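Local coordinates for sulfhydryl oxidase 1 (Homo sapiens, PDB 3LLK), which catalyses the FAD-dependent oxidation of thiols to disulfides, probably passing the electrons on to molecular oxygen, at residues W218-C227 / A241-F250; V150-V158 / F171-V182. All coordinates share one frame; numbering follows the deposited sequence.

Both contacts are largely buried and both reach the same FAD, though at different ends: contact 1 touches the adenine, contact 2 lies at the flavin end. Their centres lie about 23 Å apart and their nearest atoms about 10 Å, and they do not touch. Contact 1 pins a disulfide-bearing loop, 218-227, onto helix 239-249 through aromatic rings and sulfur, with no hydrogen bond across it. Contact 2 packs two helices, 150-161 and 165-179, of the Erv1/Alr family region; its buried side is apolar, while its more exposed side carries a salt bridge. Helices 118-134 and 185-203 adjoin both.

Contact 1. Residues W218-C227 / A241-F250; sequences WPPRELCSAC and ATLNFLKAHF. With FAD (flavin-adenine dinucleotide), chain D.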
# COMPACT_ATOMS: atom_id res chain seq x y z
N TRP A 218 -5.20 8.69 12.99
CA TRP A 218 -4.23 7.66 13.32
C TRP A 218 -2.77 8.15 13.38
O TRP A 218 -2.34 8.95 12.56
CB TRP A 218 -4.37 6.55 12.28
CG TRP A 218 -3.80 5.24 12.63
CD1 TRP A 218 -4.46 4.18 13.18
CD2 TRP A 218 -2.45 4.81 12.41
NE1 TRP A 218 -3.61 3.11 13.30
CE2 TRP A 218 -2.37 3.46 12.83
CE3 TRP A 218 -1.31 5.42 11.88
CZ2 TRP A 218 -1.18 2.72 12.75
CZ3 TRP A 218 -0.13 4.68 11.79
CH2 TRP A 218 -0.08 3.35 12.22
N PRO A 219 -1.98 7.61 14.32
CA PRO A 219 -2.33 6.59 15.32
C PRO A 219 -3.07 7.16 16.53
O PRO A 219 -2.76 8.27 17.00
CB PRO A 219 -0.97 6.01 15.68
CG PRO A 219 -0.10 7.26 15.69
CD PRO A 219 -0.56 8.01 14.44
N PRO A 220 -4.05 6.41 17.06
CA PRO A 220 -4.79 6.92 18.22
C PRO A 220 -3.87 6.93 19.45
O PRO A 220 -2.82 6.29 19.45
CB PRO A 220 -5.95 5.94 18.35
CG PRO A 220 -5.34 4.64 17.89
CD PRO A 220 -4.54 5.08 16.66
N ARG A 221 -4.27 7.65 20.49
CA ARG A 221 -3.46 7.74 21.71
C ARG A 221 -3.09 6.42 22.37
O ARG A 221 -1.99 6.28 22.91
CB ARG A 221 -4.14 8.66 22.72
CG ARG A 221 -3.99 10.12 22.37
CD ARG A 221 -4.90 11.03 23.18
NE ARG A 221 -4.52 12.43 23.00
CZ ARG A 221 -3.44 12.97 23.55
NH1 ARG A 221 -2.63 12.25 24.32
NH2 ARG A 221 -3.15 14.25 23.32
N GLU A 222 -3.98 5.44 22.33
CA GLU A 222 -3.68 4.16 22.96
C GLU A 222 -2.59 3.41 22.20
O GLU A 222 -1.94 2.53 22.75
CB GLU A 222 -4.95 3.30 23.05
CG GLU A 222 -5.32 2.60 21.76
CD GLU A 222 -6.63 1.84 21.87
OE1 GLU A 222 -6.93 1.34 22.98
OE2 GLU A 222 -7.34 1.72 20.86
N LEU A 223 -2.40 3.77 20.94
CA LEU A 223 -1.38 3.12 20.12
C LEU A 223 -0.05 3.85 20.27
O LEU A 223 0.99 3.23 20.47
CB LEU A 223 -1.82 3.10 18.66
CG LEU A 223 -1.59 1.81 17.87
CD1 LEU A 223 -1.93 2.04 16.40
CD2 LEU A 223 -0.14 1.38 18.01
N CYS A 224 -0.08 5.18 20.16
CA CYS A 224 1.12 6.00 20.31
C CYS A 224 0.77 7.27 21.07
O CYS A 224 0.25 8.21 20.49
CB CYS A 224 1.71 6.36 18.94
SG CYS A 224 3.18 7.44 19.05
N SER A 225 1.06 7.30 22.36
CA SER A 225 0.74 8.48 23.15
C SER A 225 1.68 9.64 22.93
O SER A 225 1.27 10.79 23.00
CB SER A 225 0.68 8.13 24.65
OG SER A 225 1.87 7.52 25.10
N ALA A 226 2.95 9.35 22.67
CA ALA A 226 3.94 10.42 22.45
C ALA A 226 3.72 11.15 21.13
O ALA A 226 4.18 12.28 20.96
CB ALA A 226 5.35 9.84 22.50
N CYS A 227 3.03 10.52 20.20
CA CYS A 227 2.76 11.11 18.89
C CYS A 227 1.86 12.33 19.02
O CYS A 227 1.80 13.17 18.12
CB CYS A 227 2.08 10.09 17.98
SG CYS A 227 3.08 8.67 17.44
N ALA A 241 8.06 12.41 16.82
CA ALA A 241 7.62 11.19 17.51
C ALA A 241 6.82 10.32 16.54
O ALA A 241 6.99 9.10 16.50
CB ALA A 241 6.76 11.56 18.73
N THR A 242 5.94 10.96 15.77
CA THR A 242 5.10 10.27 14.79
C THR A 242 5.96 9.54 13.75
O THR A 242 5.71 8.38 13.42
CB THR A 242 4.15 11.28 14.09
OG1 THR A 242 3.28 11.86 15.08
CG2 THR A 242 3.29 10.59 13.01
N LEU A 243 7.00 10.21 13.25
CA LEU A 243 7.88 9.59 12.27
C LEU A 243 8.51 8.32 12.85
O LEU A 243 8.56 7.28 12.18
CB LEU A 243 8.99 10.56 11.83
CG LEU A 243 9.98 10.02 10.79
CD1 LEU A 243 9.23 9.63 9.51
CD2 LEU A 243 11.05 11.07 10.51
N ASN A 244 8.99 8.40 14.09
CA ASN A 244 9.60 7.25 14.74
C ASN A 244 8.58 6.14 14.92
O ASN A 244 8.88 4.97 14.68
CB ASN A 244 10.18 7.64 16.11
CG ASN A 244 11.40 8.54 15.99
OD1 ASN A 244 12.31 8.26 15.22
ND2 ASN A 244 11.42 9.61 16.77
N PHE A 245 7.37 6.48 15.36
CA PHE A 245 6.37 5.45 15.54
C PHE A 245 6.11 4.77 14.20
O PHE A 245 6.02 3.55 14.11
CB PHE A 245 5.05 6.02 16.07
CG PHE A 245 3.91 5.04 16.02
CD1 PHE A 245 3.80 4.02 16.96
CD2 PHE A 245 2.97 5.10 14.99
CE1 PHE A 245 2.78 3.07 16.87
CE2 PHE A 245 1.95 4.16 14.89
CZ PHE A 245 1.86 3.14 15.84
N LEU A 246 6.00 5.56 13.14
CA LEU A 246 5.74 4.99 11.81
C LEU A 246 6.85 4.01 11.42
O LEU A 246 6.58 2.90 10.95
CB LEU A 246 5.59 6.12 10.78
CG LEU A 246 4.35 7.01 10.92
CD1 LEU A 246 4.51 8.25 10.07
CD2 LEU A 246 3.09 6.25 10.49
N LYS A 247 8.10 4.40 11.63
CA LYS A 247 9.23 3.53 11.29
C LYS A 247 9.21 2.25 12.11
O LYS A 247 9.61 1.19 11.62
CB LYS A 247 10.55 4.28 11.50
CG LYS A 247 10.81 5.38 10.47
CD LYS A 247 12.09 6.16 10.81
CE LYS A 247 12.37 7.29 9.82
NZ LYS A 247 13.11 6.83 8.62
N ALA A 248 8.72 2.33 13.34
CA ALA A 248 8.63 1.17 14.21
C ALA A 248 7.43 0.29 13.82
O ALA A 248 7.54 -0.93 13.77
CB ALA A 248 8.49 1.61 15.67
N HIS A 249 6.30 0.93 13.56
CA HIS A 249 5.07 0.20 13.22
C HIS A 249 5.16 -0.56 11.89
O HIS A 249 4.86 -1.75 11.82
CB HIS A 249 3.89 1.18 13.18
CG HIS A 249 2.58 0.51 12.95
ND1 HIS A 249 1.84 -0.06 13.96
CD2 HIS A 249 1.88 0.29 11.81
CE1 HIS A 249 0.75 -0.62 13.46
NE2 HIS A 249 0.75 -0.42 12.15
N PHE A 250 5.58 0.14 10.84
CA PHE A 250 5.71 -0.49 9.53
C PHE A 250 7.12 -1.04 9.32
O PHE A 250 7.83 -0.62 8.41
CB PHE A 250 5.37 0.52 8.43
CG PHE A 250 3.94 1.00 8.48
CD1 PHE A 250 2.90 0.16 8.11
CD2 PHE A 250 3.65 2.29 8.89
CE1 PHE A 250 1.57 0.60 8.14
CE2 PHE A 250 2.32 2.75 8.92
CZ PHE A 250 1.28 1.90 8.55
PA FAD D . -7.92 1.91 6.30
O1A FAD D . -7.98 1.03 5.09
O2A FAD D . -8.14 3.38 6.25
O5B FAD D . -6.57 1.69 7.07
C5B FAD D . -5.75 0.52 7.00
C4B FAD D . -5.11 0.50 8.36
O4B FAD D . -3.90 1.30 8.23
C3B FAD D . -5.78 0.72 9.74
O3B FAD D . -6.49 -0.39 10.28
C2B FAD D . -4.64 1.22 10.49
O2B FAD D . -3.86 0.25 11.12
C1B FAD D . -3.75 1.96 9.48
N9A FAD D . -3.90 3.37 9.30
C8A FAD D . -5.01 4.25 9.47
N7A FAD D . -4.78 5.50 9.24
C5A FAD D . -3.44 5.49 8.90
C6A FAD D . -2.59 6.57 8.59
N6A FAD D . -2.98 7.85 8.59
N1A FAD D . -1.25 6.34 8.30
C2A FAD D . -0.69 5.10 8.38
N3A FAD D . -1.53 4.02 8.69
C4A FAD D . -2.91 4.28 8.95
N1 FAD D . -13.03 5.06 0.31
C2 FAD D . -14.15 5.84 0.15
O2 FAD D . -15.23 5.36 0.56
N3 FAD D . -13.84 7.05 -0.44
C4 FAD D . -12.57 7.52 -0.86
O4 FAD D . -12.46 8.66 -1.43
C4X FAD D . -11.51 6.67 -0.65
N5 FAD D . -10.20 7.00 -1.13
C5X FAD D . -9.08 6.13 -1.06
C6 FAD D . -7.88 6.53 -1.68
C7 FAD D . -6.76 5.65 -1.58
C7M FAD D . -5.49 6.15 -2.28
C8 FAD D . -6.84 4.41 -0.89
C8M FAD D . -5.76 3.37 -0.65
C9 FAD D . -8.06 4.03 -0.32
C9A FAD D . -9.25 4.81 -0.40
N10 FAD D . -10.62 4.62 0.12
C10 FAD D . -11.74 5.39 -0.04
C1' FAD D . -10.78 3.54 1.04
C2' FAD D . -10.58 3.79 2.50
O2' FAD D . -9.48 4.71 2.71
C3' FAD D . -10.34 2.61 3.39
O3' FAD D . -9.25 1.84 2.91
C4' FAD D . -11.50 1.70 3.78
O4' FAD D . -12.70 2.49 4.06
C5' FAD D . -11.27 0.70 4.82
O5' FAD D . -11.03 1.41 6.04
P FAD D . -10.40 0.80 7.32
O1P FAD D . -11.16 1.43 8.40
O2P FAD D . -10.39 -0.68 7.32
O3P FAD D . -8.86 1.28 7.42
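Trp218, Phe245 and His249 form an aromatic cluster that fastens the loop 218-227, closed by the Cys224-Cys227 disulfide, to helix 239-249 beside the adenine of FAD. Among the rings, the Trp218 six-membered ring turns its edge to the face of His249 in a T-shaped pair, planes at 75°, with CH2 lying 3.7 Å from His249 CD2. The Phe245 ring meets the same indole obliquely, its CE2 being 3.5 Å from Trp218 CH2. A broad, flat indole suits this place because one face lies against the adenine while Pro219, which follows a cis peptide bond, sets its CB over the other. Phe250 adds its ring edge to the adenine, CZ standing 3.5 Å from FAD N3A.

Apolar packing gathers round Phe245. With CG anti to the backbone N (chi1 169°), this ring projects from the helix into the loop, where Leu223 CD2 comes to the ring edge, 3.4 Å from Phe245 CZ, and Pro219 CB comes in obliquely. Near the start of the helix, the methyl of Ala241 packs against the loop backbone, its CB 3.5 Å from Ala226 O. Thr242 OG1 instead bonds to Asp238 O, one turn back.

Sulfur completes the contact. Both cysteine sulfurs lie obliquely to the Phe245 ring, and Cys227 SG touches Phe245 CB at 3.6 Å; Cys224 CB makes a CH-pi contact, 4.0 Å from the ring centroid and 20° off its normal.

Contact 2. Residues V150-V158 / F171-V182; sequences VLPAIRGYV and FEQMAAASMHRV. With FAD (flavin-adenine dinucleotide), chain D.
Arg155 reaches across to Glu172 where 150-158 and 171-179 pack nearly antiparallel (144°) in the FAD-holding helical bundle of the Erv1/Alr family. The residue most buried by the contact, it is a knob in a hole of Ala175, Glu172, Met179 and Ala176. Its chain, fully extended from a trans chi1 of -176°, spans segment axes 10.6 Å apart at closest. The guanidinium meets the carboxylate edge on, nearly coplanar: NE donates to the syn lone pair of Glu172 OE1 at 2.8 Å, while NH2 pairs with OE2 at a very short, doubtful length. Ala175 CB, a methyl small enough for the flat group to lie against, is 3.4 Å from Arg155 NE. Cutting Arg155 back to an alanine is likely to leave Glu172 without its charge partner and to open a gap among Ala175, Ala176 and Met179.

Phe171, part of the FAD pocket, fills the inner side. Val158 CG2 lies over one face, Val158 CG1 is 3.8 Å from Phe171 CD1, and Ile154 CG2 approaches CZ. Farther from the flavin, unbranched Met179 bends at its last torsion to set CE 3.7 Å from Leu151 CG. The chemistry is thus graded: apolar packing inside, paired charges linking the helices at the partly exposed side.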
# COMPACT_ATOMS: atom_id res chain seq x y z
N VAL A 150 9.37 5.69 -4.86
CA VAL A 150 8.29 4.98 -4.18
C VAL A 150 6.94 5.69 -4.23
O VAL A 150 5.95 5.10 -4.67
CB VAL A 150 8.66 4.68 -2.72
CG1 VAL A 150 7.45 4.09 -1.99
CG2 VAL A 150 9.81 3.70 -2.69
N LEU A 151 6.89 6.94 -3.80
CA LEU A 151 5.64 7.67 -3.80
C LEU A 151 5.10 7.89 -5.22
O LEU A 151 3.89 7.77 -5.46
CB LEU A 151 5.82 9.00 -3.06
CG LEU A 151 4.64 9.46 -2.20
CD1 LEU A 151 4.10 8.31 -1.36
CD2 LEU A 151 5.10 10.60 -1.30
N PRO A 152 5.98 8.23 -6.18
CA PRO A 152 5.46 8.43 -7.53
C PRO A 152 4.91 7.10 -8.08
O PRO A 152 3.88 7.08 -8.76
CB PRO A 152 6.68 8.92 -8.30
CG PRO A 152 7.45 9.69 -7.25
CD PRO A 152 7.36 8.74 -6.07
N ALA A 153 5.59 6.01 -7.76
CA ALA A 153 5.18 4.68 -8.20
C ALA A 153 3.82 4.33 -7.59
O ALA A 153 2.98 3.70 -8.24
CB ALA A 153 6.21 3.65 -7.81
N ILE A 154 3.63 4.72 -6.33
CA ILE A 154 2.36 4.47 -5.65
C ILE A 154 1.28 5.31 -6.30
O ILE A 154 0.16 4.84 -6.52
CB ILE A 154 2.44 4.82 -4.14
CG1 ILE A 154 3.23 3.73 -3.40
CG2 ILE A 154 1.03 4.97 -3.55
CD1 ILE A 154 3.51 4.07 -1.96
N ARG A 155 1.60 6.57 -6.59
CA ARG A 155 0.61 7.45 -7.22
C ARG A 155 0.28 6.84 -8.58
O ARG A 155 -0.88 6.76 -8.97
CB ARG A 155 1.19 8.86 -7.41
CG ARG A 155 0.18 9.86 -7.98
CD ARG A 155 0.83 11.20 -8.27
NE ARG A 155 -0.10 12.17 -8.84
CZ ARG A 155 0.25 13.41 -9.19
NH1 ARG A 155 1.50 13.82 -9.02
NH2 ARG A 155 -0.65 14.23 -9.70
N GLY A 156 1.31 6.38 -9.28
CA GLY A 156 1.10 5.77 -10.58
C GLY A 156 0.16 4.58 -10.49
O GLY A 156 -0.71 4.42 -11.34
N TYR A 157 0.34 3.75 -9.46
CA TYR A 157 -0.50 2.57 -9.31
C TYR A 157 -1.95 2.94 -9.04
O TYR A 157 -2.87 2.37 -9.63
CB TYR A 157 -0.02 1.67 -8.16
CG TYR A 157 -0.89 0.43 -8.03
CD1 TYR A 157 -0.67 -0.69 -8.83
CD2 TYR A 157 -2.01 0.42 -7.19
CE1 TYR A 157 -1.54 -1.78 -8.82
CE2 TYR A 157 -2.89 -0.66 -7.18
CZ TYR A 157 -2.65 -1.76 -7.99
OH TYR A 157 -3.54 -2.82 -8.01
N VAL A 158 -2.16 3.87 -8.12
CA VAL A 158 -3.50 4.31 -7.77
C VAL A 158 -4.25 4.83 -9.01
O VAL A 158 -5.38 4.43 -9.28
CB VAL A 158 -3.43 5.41 -6.69
CG1 VAL A 158 -4.79 6.05 -6.49
CG2 VAL A 158 -2.92 4.80 -5.37
N PHE A 171 -7.42 10.47 -3.73
CA PHE A 171 -5.98 10.36 -3.52
C PHE A 171 -5.20 11.25 -4.49
O PHE A 171 -4.23 11.91 -4.10
CB PHE A 171 -5.53 8.90 -3.68
CG PHE A 171 -4.07 8.69 -3.43
CD1 PHE A 171 -3.14 8.84 -4.46
CD2 PHE A 171 -3.61 8.35 -2.16
CE1 PHE A 171 -1.78 8.66 -4.23
CE2 PHE A 171 -2.25 8.17 -1.91
CZ PHE A 171 -1.33 8.33 -2.95
N GLU A 172 -5.62 11.28 -5.75
CA GLU A 172 -4.94 12.10 -6.75
C GLU A 172 -5.12 13.59 -6.44
O GLU A 172 -4.26 14.41 -6.78
CB GLU A 172 -5.50 11.77 -8.14
CG GLU A 172 -4.98 12.64 -9.27
CD GLU A 172 -3.47 12.58 -9.43
OE1 GLU A 172 -2.84 11.66 -8.89
OE2 GLU A 172 -2.92 13.47 -10.12
N GLN A 173 -6.24 13.93 -5.80
CA GLN A 173 -6.51 15.32 -5.46
C GLN A 173 -5.41 15.83 -4.53
O GLN A 173 -4.93 16.96 -4.67
CB GLN A 173 -7.88 15.44 -4.79
CG GLN A 173 -9.03 14.93 -5.66
CD GLN A 173 -10.34 14.74 -4.89
OE1 GLN A 173 -10.33 14.42 -3.70
NE2 GLN A 173 -11.46 14.90 -5.59
N MET A 174 -5.02 14.98 -3.59
CA MET A 174 -3.99 15.33 -2.63
C MET A 174 -2.61 15.42 -3.28
O MET A 174 -1.88 16.38 -3.06
CB MET A 174 -3.98 14.32 -1.47
CG MET A 174 -5.35 14.12 -0.80
SD MET A 174 -5.31 13.25 0.79
CE MET A 174 -5.27 11.52 0.26
N ALA A 175 -2.27 14.42 -4.09
CA ALA A 175 -0.97 14.38 -4.75
C ALA A 175 -0.61 15.67 -5.49
O ALA A 175 0.41 16.30 -5.20
CB ALA A 175 -0.91 13.19 -5.71
N ALA A 176 -1.44 16.05 -6.46
CA ALA A 176 -1.18 17.26 -7.24
C ALA A 176 -1.17 18.51 -6.37
O ALA A 176 -0.49 19.49 -6.66
CB ALA A 176 -2.22 17.41 -8.35
N ALA A 177 -1.94 18.46 -5.29
CA ALA A 177 -2.01 19.59 -4.38
C ALA A 177 -0.70 19.77 -3.62
O ALA A 177 -0.31 20.91 -3.31
CB ALA A 177 -3.17 19.40 -3.41
N SER A 178 0.00 18.68 -3.32
CA SER A 178 1.24 18.82 -2.56
C SER A 178 2.28 17.71 -2.63
O SER A 178 3.38 17.89 -2.10
CB SER A 178 0.89 19.05 -1.09
OG SER A 178 0.28 17.90 -0.52
N MET A 179 1.97 16.57 -3.25
CA MET A 179 2.97 15.51 -3.29
C MET A 179 4.31 16.01 -3.82
O MET A 179 5.37 15.44 -3.54
CB MET A 179 2.50 14.33 -4.14
CG MET A 179 3.44 13.13 -4.02
SD MET A 179 2.99 11.70 -5.00
CE MET A 179 1.75 10.97 -3.95
N HIS A 180 4.26 17.10 -4.58
CA HIS A 180 5.46 17.70 -5.16
C HIS A 180 6.32 18.43 -4.13
O HIS A 180 7.43 18.87 -4.44
CB HIS A 180 5.06 18.67 -6.28
CG HIS A 180 4.15 19.77 -5.83
ND1 HIS A 180 4.61 20.91 -5.21
CD2 HIS A 180 2.80 19.89 -5.88
CE1 HIS A 180 3.58 21.69 -4.91
NE2 HIS A 180 2.47 21.09 -5.30
N ARG A 181 5.82 18.55 -2.90
CA ARG A 181 6.56 19.21 -1.82
C ARG A 181 7.46 18.21 -1.08
O ARG A 181 8.36 18.60 -0.33
CB ARG A 181 5.60 19.86 -0.82
CG ARG A 181 4.87 18.86 0.06
CD ARG A 181 3.87 19.54 0.99
NE ARG A 181 3.00 18.57 1.64
CZ ARG A 181 1.93 18.88 2.37
NH1 ARG A 181 1.61 20.15 2.56
NH2 ARG A 181 1.19 17.92 2.91
N VAL A 182 7.19 16.93 -1.28
CA VAL A 182 7.96 15.86 -0.65
C VAL A 182 9.39 15.86 -1.20
O VAL A 182 9.61 15.57 -2.37
CB VAL A 182 7.33 14.49 -0.94
CG1 VAL A 182 8.08 13.41 -0.19
CG2 VAL A 182 5.86 14.51 -0.57
PA FAD D . -7.92 1.91 6.30
O1A FAD D . -7.98 1.03 5.09
O2A FAD D . -8.14 3.38 6.25
O5B FAD D . -6.57 1.69 7.07
C5B FAD D . -5.75 0.52 7.00
C4B FAD D . -5.11 0.50 8.36
O4B FAD D . -3.90 1.30 8.23
C3B FAD D . -5.78 0.72 9.74
O3B FAD D . -6.49 -0.39 10.28
C2B FAD D . -4.64 1.22 10.49
O2B FAD D . -3.86 0.25 11.12
C1B FAD D . -3.75 1.96 9.48
N9A FAD D . -3.90 3.37 9.30
C8A FAD D . -5.01 4.25 9.47
N7A FAD D . -4.78 5.50 9.24
C5A FAD D . -3.44 5.49 8.90
C6A FAD D . -2.59 6.57 8.59
N6A FAD D . -2.98 7.85 8.59
N1A FAD D . -1.25 6.34 8.30
C2A FAD D . -0.69 5.10 8.38
N3A FAD D . -1.53 4.02 8.69
C4A FAD D . -2.91 4.28 8.95
N1 FAD D . -13.03 5.06 0.31
C2 FAD D . -14.15 5.84 0.15
O2 FAD D . -15.23 5.36 0.56
N3 FAD D . -13.84 7.05 -0.44
C4 FAD D . -12.57 7.52 -0.86
O4 FAD D . -12.46 8.66 -1.43
C4X FAD D . -11.51 6.67 -0.65
N5 FAD D . -10.20 7.00 -1.13
C5X FAD D . -9.08 6.13 -1.06
C6 FAD D . -7.88 6.53 -1.68
C7 FAD D . -6.76 5.65 -1.58
C7M FAD D . -5.49 6.15 -2.28
C8 FAD D . -6.84 4.41 -0.89
C8M FAD D . -5.76 3.37 -0.65
C9 FAD D . -8.06 4.03 -0.32
C9A FAD D . -9.25 4.81 -0.40
N10 FAD D . -10.62 4.62 0.12
C10 FAD D . -11.74 5.39 -0.04
C1' FAD D . -10.78 3.54 1.04
C2' FAD D . -10.58 3.79 2.50
O2' FAD D . -9.48 4.71 2.71
C3' FAD D . -10.34 2.61 3.39
O3' FAD D . -9.25 1.84 2.91
C4' FAD D . -11.50 1.70 3.78
O4' FAD D . -12.70 2.49 4.06
C5' FAD D . -11.27 0.70 4.82
O5' FAD D . -11.03 1.41 6.04
P FAD D . -10.40 0.80 7.32
O1P FAD D . -11.16 1.43 8.40
O2P FAD D . -10.39 -0.68 7.32
O3P FAD D . -8.86 1.28 7.42